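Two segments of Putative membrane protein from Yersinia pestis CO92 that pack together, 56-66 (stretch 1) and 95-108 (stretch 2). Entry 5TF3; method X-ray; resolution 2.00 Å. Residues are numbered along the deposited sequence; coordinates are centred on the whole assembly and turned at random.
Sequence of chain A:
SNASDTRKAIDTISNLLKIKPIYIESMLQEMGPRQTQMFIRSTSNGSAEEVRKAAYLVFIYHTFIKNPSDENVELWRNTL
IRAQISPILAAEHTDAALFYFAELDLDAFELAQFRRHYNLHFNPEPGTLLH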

# COMPACT_ATOMS: atom_id res chain seq x y z
N TYR A 56 2.62 1.27 -1.39
CA TYR A 56 2.75 0.75 -0.04
C TYR A 56 1.42 0.68 0.69
O TYR A 56 1.26 -0.16 1.59
CB TYR A 56 3.75 1.61 0.75
CG TYR A 56 5.17 1.43 0.27
CD1 TYR A 56 5.91 0.31 0.62
CD2 TYR A 56 5.77 2.39 -0.53
CE1 TYR A 56 7.22 0.15 0.19
CE2 TYR A 56 7.08 2.24 -0.96
CZ TYR A 56 7.79 1.12 -0.60
OH TYR A 56 9.09 0.99 -1.05
N LEU A 57 0.46 1.55 0.35
CA LEU A 57 -0.87 1.44 0.95
C LEU A 57 -1.59 0.20 0.43
O LEU A 57 -2.31 -0.47 1.19
CB LEU A 57 -1.72 2.68 0.65
CG LEU A 57 -1.48 3.92 1.50
CD1 LEU A 57 -2.41 5.00 1.04
CD2 LEU A 57 -1.70 3.62 2.96
N VAL A 58 -1.45 -0.09 -0.86
CA VAL A 58 -1.96 -1.34 -1.43
C VAL A 58 -1.39 -2.54 -0.68
O VAL A 58 -2.13 -3.44 -0.27
CB VAL A 58 -1.62 -1.40 -2.93
CG1 VAL A 58 -2.02 -2.74 -3.54
CG2 VAL A 58 -2.33 -0.26 -3.68
N PHE A 59 -0.08 -2.55 -0.47
CA PHE A 59 0.56 -3.63 0.29
C PHE A 59 -0.04 -3.75 1.69
O PHE A 59 -0.46 -4.83 2.11
CB PHE A 59 2.07 -3.38 0.36
CG PHE A 59 2.82 -4.34 1.25
CD1 PHE A 59 2.99 -4.06 2.60
CD2 PHE A 59 3.38 -5.49 0.72
CE1 PHE A 59 3.68 -4.94 3.43
CE2 PHE A 59 4.08 -6.38 1.53
CZ PHE A 59 4.23 -6.10 2.90
N ILE A 60 -0.09 -2.64 2.44
CA ILE A 60 -0.60 -2.69 3.81
C ILE A 60 -2.04 -3.18 3.83
O ILE A 60 -2.42 -4.01 4.66
CB ILE A 60 -0.48 -1.31 4.48
CG1 ILE A 60 1.00 -1.00 4.79
CG2 ILE A 60 -1.39 -1.24 5.73
CD1 ILE A 60 1.26 0.43 5.26
N TYR A 61 -2.87 -2.69 2.90
CA TYR A 61 -4.27 -3.11 2.87
C TYR A 61 -4.40 -4.61 2.65
O TYR A 61 -5.11 -5.29 3.39
CB TYR A 61 -5.04 -2.35 1.78
CG TYR A 61 -6.48 -2.85 1.63
CD1 TYR A 61 -7.47 -2.47 2.55
CD2 TYR A 61 -6.83 -3.73 0.61
CE1 TYR A 61 -8.77 -2.95 2.43
CE2 TYR A 61 -8.14 -4.21 0.49
CZ TYR A 61 -9.10 -3.81 1.40
OH TYR A 61 -10.38 -4.29 1.28
N HIS A 62 -3.71 -5.14 1.65
CA HIS A 62 -3.89 -6.56 1.34
C HIS A 62 -3.17 -7.47 2.33
O HIS A 62 -3.52 -8.65 2.42
CB HIS A 62 -3.46 -6.84 -0.10
CG HIS A 62 -4.43 -6.28 -1.10
ND1 HIS A 62 -5.67 -6.83 -1.30
CD2 HIS A 62 -4.38 -5.16 -1.85
CE1 HIS A 62 -6.33 -6.11 -2.19
NE2 HIS A 62 -5.57 -5.08 -2.53
N THR A 63 -2.21 -6.96 3.11
CA THR A 63 -1.55 -7.82 4.09
C THR A 63 -2.09 -7.55 5.49
O THR A 63 -2.97 -8.28 5.96
CB THR A 63 -0.03 -7.66 4.03
OG1 THR A 63 0.35 -6.31 4.32
CG2 THR A 63 0.51 -8.08 2.62
N PHE A 64 -1.58 -6.52 6.18
CA PHE A 64 -2.01 -6.28 7.57
C PHE A 64 -3.53 -6.20 7.70
O PHE A 64 -4.11 -6.78 8.63
CB PHE A 64 -1.40 -4.98 8.11
CG PHE A 64 -1.84 -4.65 9.52
CD1 PHE A 64 -1.32 -5.35 10.60
CD2 PHE A 64 -2.79 -3.66 9.75
CE1 PHE A 64 -1.72 -5.05 11.90
CE2 PHE A 64 -3.20 -3.35 11.05
CZ PHE A 64 -2.67 -4.04 12.13
N ILE A 65 -4.19 -5.48 6.81
CA ILE A 65 -5.61 -5.23 7.04
C ILE A 65 -6.45 -6.46 6.70
O ILE A 65 -7.32 -6.85 7.49
CB ILE A 65 -6.06 -3.97 6.27
CG1 ILE A 65 -5.30 -2.75 6.82
CG2 ILE A 65 -7.58 -3.78 6.39
CD1 ILE A 65 -5.76 -1.38 6.29
N LYS A 66 -6.19 -7.12 5.58
CA LYS A 66 -7.04 -8.22 5.09
C LYS A 66 -6.49 -9.62 5.34
O LYS A 66 -7.28 -10.55 5.55
CB LYS A 66 -7.29 -8.08 3.58
CG LYS A 66 -7.86 -6.73 3.18
CD LYS A 66 -9.13 -6.42 3.93
CE LYS A 66 -10.31 -7.16 3.33
NZ LYS A 66 -11.56 -6.83 4.08
N ASP A 95 1.91 5.13 9.00
CA ASP A 95 1.22 6.32 9.49
C ASP A 95 0.17 6.78 8.48
O ASP A 95 -0.94 7.15 8.86
CB ASP A 95 2.22 7.42 9.79
CG ASP A 95 2.97 7.20 11.11
OD1 ASP A 95 2.50 6.44 11.98
OD2 ASP A 95 4.05 7.80 11.28
N ALA A 96 0.52 6.75 7.18
CA ALA A 96 -0.45 7.06 6.13
C ALA A 96 -1.61 6.08 6.14
O ALA A 96 -2.76 6.45 5.87
CB ALA A 96 0.23 7.03 4.76
N ALA A 97 -1.33 4.81 6.43
CA ALA A 97 -2.41 3.84 6.59
C ALA A 97 -3.35 4.24 7.71
O ALA A 97 -4.57 4.10 7.59
CB ALA A 97 -1.83 2.46 6.85
N LEU A 98 -2.81 4.74 8.83
CA LEU A 98 -3.64 5.06 9.99
C LEU A 98 -4.60 6.20 9.69
O LEU A 98 -5.64 6.32 10.36
CB LEU A 98 -2.77 5.41 11.19
CG LEU A 98 -2.14 4.18 11.84
CD1 LEU A 98 -1.30 4.54 13.05
CD2 LEU A 98 -3.23 3.19 12.22
N PHE A 99 -4.28 7.06 8.73
CA PHE A 99 -5.28 8.05 8.35
C PHE A 99 -6.29 7.47 7.36
O PHE A 99 -7.50 7.52 7.60
CB PHE A 99 -4.65 9.28 7.73
CG PHE A 99 -5.67 10.13 7.03
CD1 PHE A 99 -6.62 10.82 7.77
CD2 PHE A 99 -5.75 10.17 5.66
CE1 PHE A 99 -7.59 11.60 7.15
CE2 PHE A 99 -6.71 10.95 5.03
CZ PHE A 99 -7.63 11.66 5.78
N TYR A 100 -5.80 6.96 6.22
CA TYR A 100 -6.71 6.64 5.12
C TYR A 100 -7.72 5.57 5.52
O TYR A 100 -8.85 5.58 5.03
CB TYR A 100 -5.92 6.20 3.89
CG TYR A 100 -5.24 7.35 3.16
CD1 TYR A 100 -5.97 8.42 2.66
CD2 TYR A 100 -3.87 7.35 2.96
CE1 TYR A 100 -5.35 9.47 1.99
CE2 TYR A 100 -3.23 8.38 2.28
CZ TYR A 100 -3.97 9.44 1.80
OH TYR A 100 -3.34 10.47 1.14
N PHE A 101 -7.34 4.68 6.45
CA PHE A 101 -8.23 3.64 6.95
C PHE A 101 -8.73 3.93 8.37
O PHE A 101 -9.06 3.01 9.12
CB PHE A 101 -7.54 2.28 6.86
CG PHE A 101 -7.05 1.96 5.47
CD1 PHE A 101 -7.95 1.70 4.45
CD2 PHE A 101 -5.69 1.94 5.19
CE1 PHE A 101 -7.50 1.41 3.16
CE2 PHE A 101 -5.23 1.65 3.91
CZ PHE A 101 -6.14 1.39 2.90
N ALA A 102 -8.83 5.21 8.73
CA ALA A 102 -9.19 5.59 10.10
C ALA A 102 -10.53 5.00 10.52
O ALA A 102 -10.69 4.58 11.68
CB ALA A 102 -9.22 7.11 10.22
N GLU A 103 -11.50 4.94 9.61
CA GLU A 103 -12.82 4.41 9.95
C GLU A 103 -12.79 2.93 10.32
O GLU A 103 -13.74 2.44 10.94
CB GLU A 103 -13.78 4.62 8.78
CG GLU A 103 -14.05 6.09 8.48
CD GLU A 103 -15.12 6.27 7.40
OE1 GLU A 103 -15.38 5.29 6.66
OE2 GLU A 103 -15.69 7.38 7.30
N LEU A 104 -11.73 2.21 9.95
CA LEU A 104 -11.56 0.81 10.33
C LEU A 104 -11.07 0.64 11.76
O LEU A 104 -11.09 -0.49 12.26
CB LEU A 104 -10.57 0.11 9.39
CG LEU A 104 -10.95 0.17 7.92
CD1 LEU A 104 -10.00 -0.68 7.08
CD2 LEU A 104 -12.36 -0.31 7.78
N ASP A 105 -10.61 1.71 12.40
CA ASP A 105 -10.21 1.68 13.81
C ASP A 105 -9.01 0.75 14.01
O ASP A 105 -9.00 -0.11 14.88
CB ASP A 105 -11.38 1.26 14.70
CG ASP A 105 -11.51 2.11 15.95
OD1 ASP A 105 -10.48 2.40 16.60
OD2 ASP A 105 -12.65 2.49 16.29
N LEU A 106 -7.99 0.93 13.16
CA LEU A 106 -6.84 0.04 13.18
C LEU A 106 -6.05 0.18 14.48
O LEU A 106 -5.99 1.25 15.09
CB LEU A 106 -5.92 0.32 12.00
CG LEU A 106 -6.49 0.13 10.59
CD1 LEU A 106 -5.44 0.53 9.58
CD2 LEU A 106 -6.96 -1.30 10.38
N ASP A 107 -5.43 -0.91 14.90
CA ASP A 107 -4.66 -0.93 16.13
C ASP A 107 -3.25 -0.45 15.80
O ASP A 107 -2.48 -1.17 15.14
CB ASP A 107 -4.68 -2.33 16.73
CG ASP A 107 -3.97 -2.41 18.05
OD1 ASP A 107 -3.07 -1.59 18.29
OD2 ASP A 107 -4.32 -3.31 18.84
N ALA A 108 -2.90 0.75 16.27
CA ALA A 108 -1.62 1.35 15.90
C ALA A 108 -0.43 0.55 16.44
O ALA A 108 0.63 0.52 15.81
CB ALA A 108 -1.54 2.79 16.39

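No hydrogen bond crosses the contact between the two stretches, which is mostly apolar side-chain packing with some backbone atoms; it buries 477 Å², both sides summed. The helices 56-65 and 95-100 cross at -70°, with their axes 10.1 Å apart at closest approach. Within helix 95-100 the contacts go to Leu-57 and Ile-60; those with Tyr-61, Phe-64 and Ile-65 come from the residues that follow.

Asp-95 opens stretch 2 with its CA-to-CB bond pointing away and makes no contact. Ala-96 and Ala-97 come next, both directed toward stretch 1. Leu-57 CD2 lies 4.3 Å from Ala-96 CB. Leu-57 CD2 is also 4.1 Å from Ala-97 CB, and Leu-57 CD2 is 3.7 Å from the backbone Ala-97 N. The small side chain at Ala-97 goes with a close backbone approach, Leu-57 CA to Ala-97 CA being 6.3 Å. Ala-97 CB also packs 3.9 Å from Ile-60 CG2, one helical turn further along stretch 1.

Leu-98 and Phe-99 stay out of the contact. Tyr-100 returns to it, its CD2 lying 3.4 Å from Leu-57 CD1, a tight apolar approach. Leu-57 (chi1 m, chi2 t) touches Ala-96, Ala-97, Tyr-100 and Phe-101, and its covered area, 89 Å², is the largest of any residue here.

Phe-101 is the first residue to leave helical phi/psi (-107/29), yet its N still bonds to Ala-97 O at 3.1 Å. Its ring meets three residues of stretch 1. Ile-65 CD1 sits over one face, 3.8 Å from the centroid of the Phe-101 ring and 24° off the ring normal, which is CH-pi geometry. The Tyr-61 ring is near parallel, planes at 26°, but slid apart: the centroids of the Tyr-61 and Phe-101 rings are 5.8 Å apart, so overlap is slight even though Tyr-61 CD1 and Phe-101 CE1 approach to 3.9 Å. Leu-57 CD2 lies 4.2 Å from Phe-101 CE2.

The 3-10 segment 102-104 carries the chain onward, with Leu-104 N bonded to Phe-101 O at 2.9 Å. Leu-104 CD1 reaches Ile-65 CG2 at 4.0 Å. After Asp-105, whose phi/psi are positive (64/49), Leu-106 turns toward stretch 1: its CD1 is 3.8 Å from Ile-65 CD1 and its CD2 is 4.3 Å from Phe-64 CE2. Ile-65 CD1 therefore touches both Phe-101 and Leu-106. At Asp-107 the backbone makes the contact, Asp-107 O lying 4.2 Å from Phe-64 CZ, while the side chain caps the helix that follows.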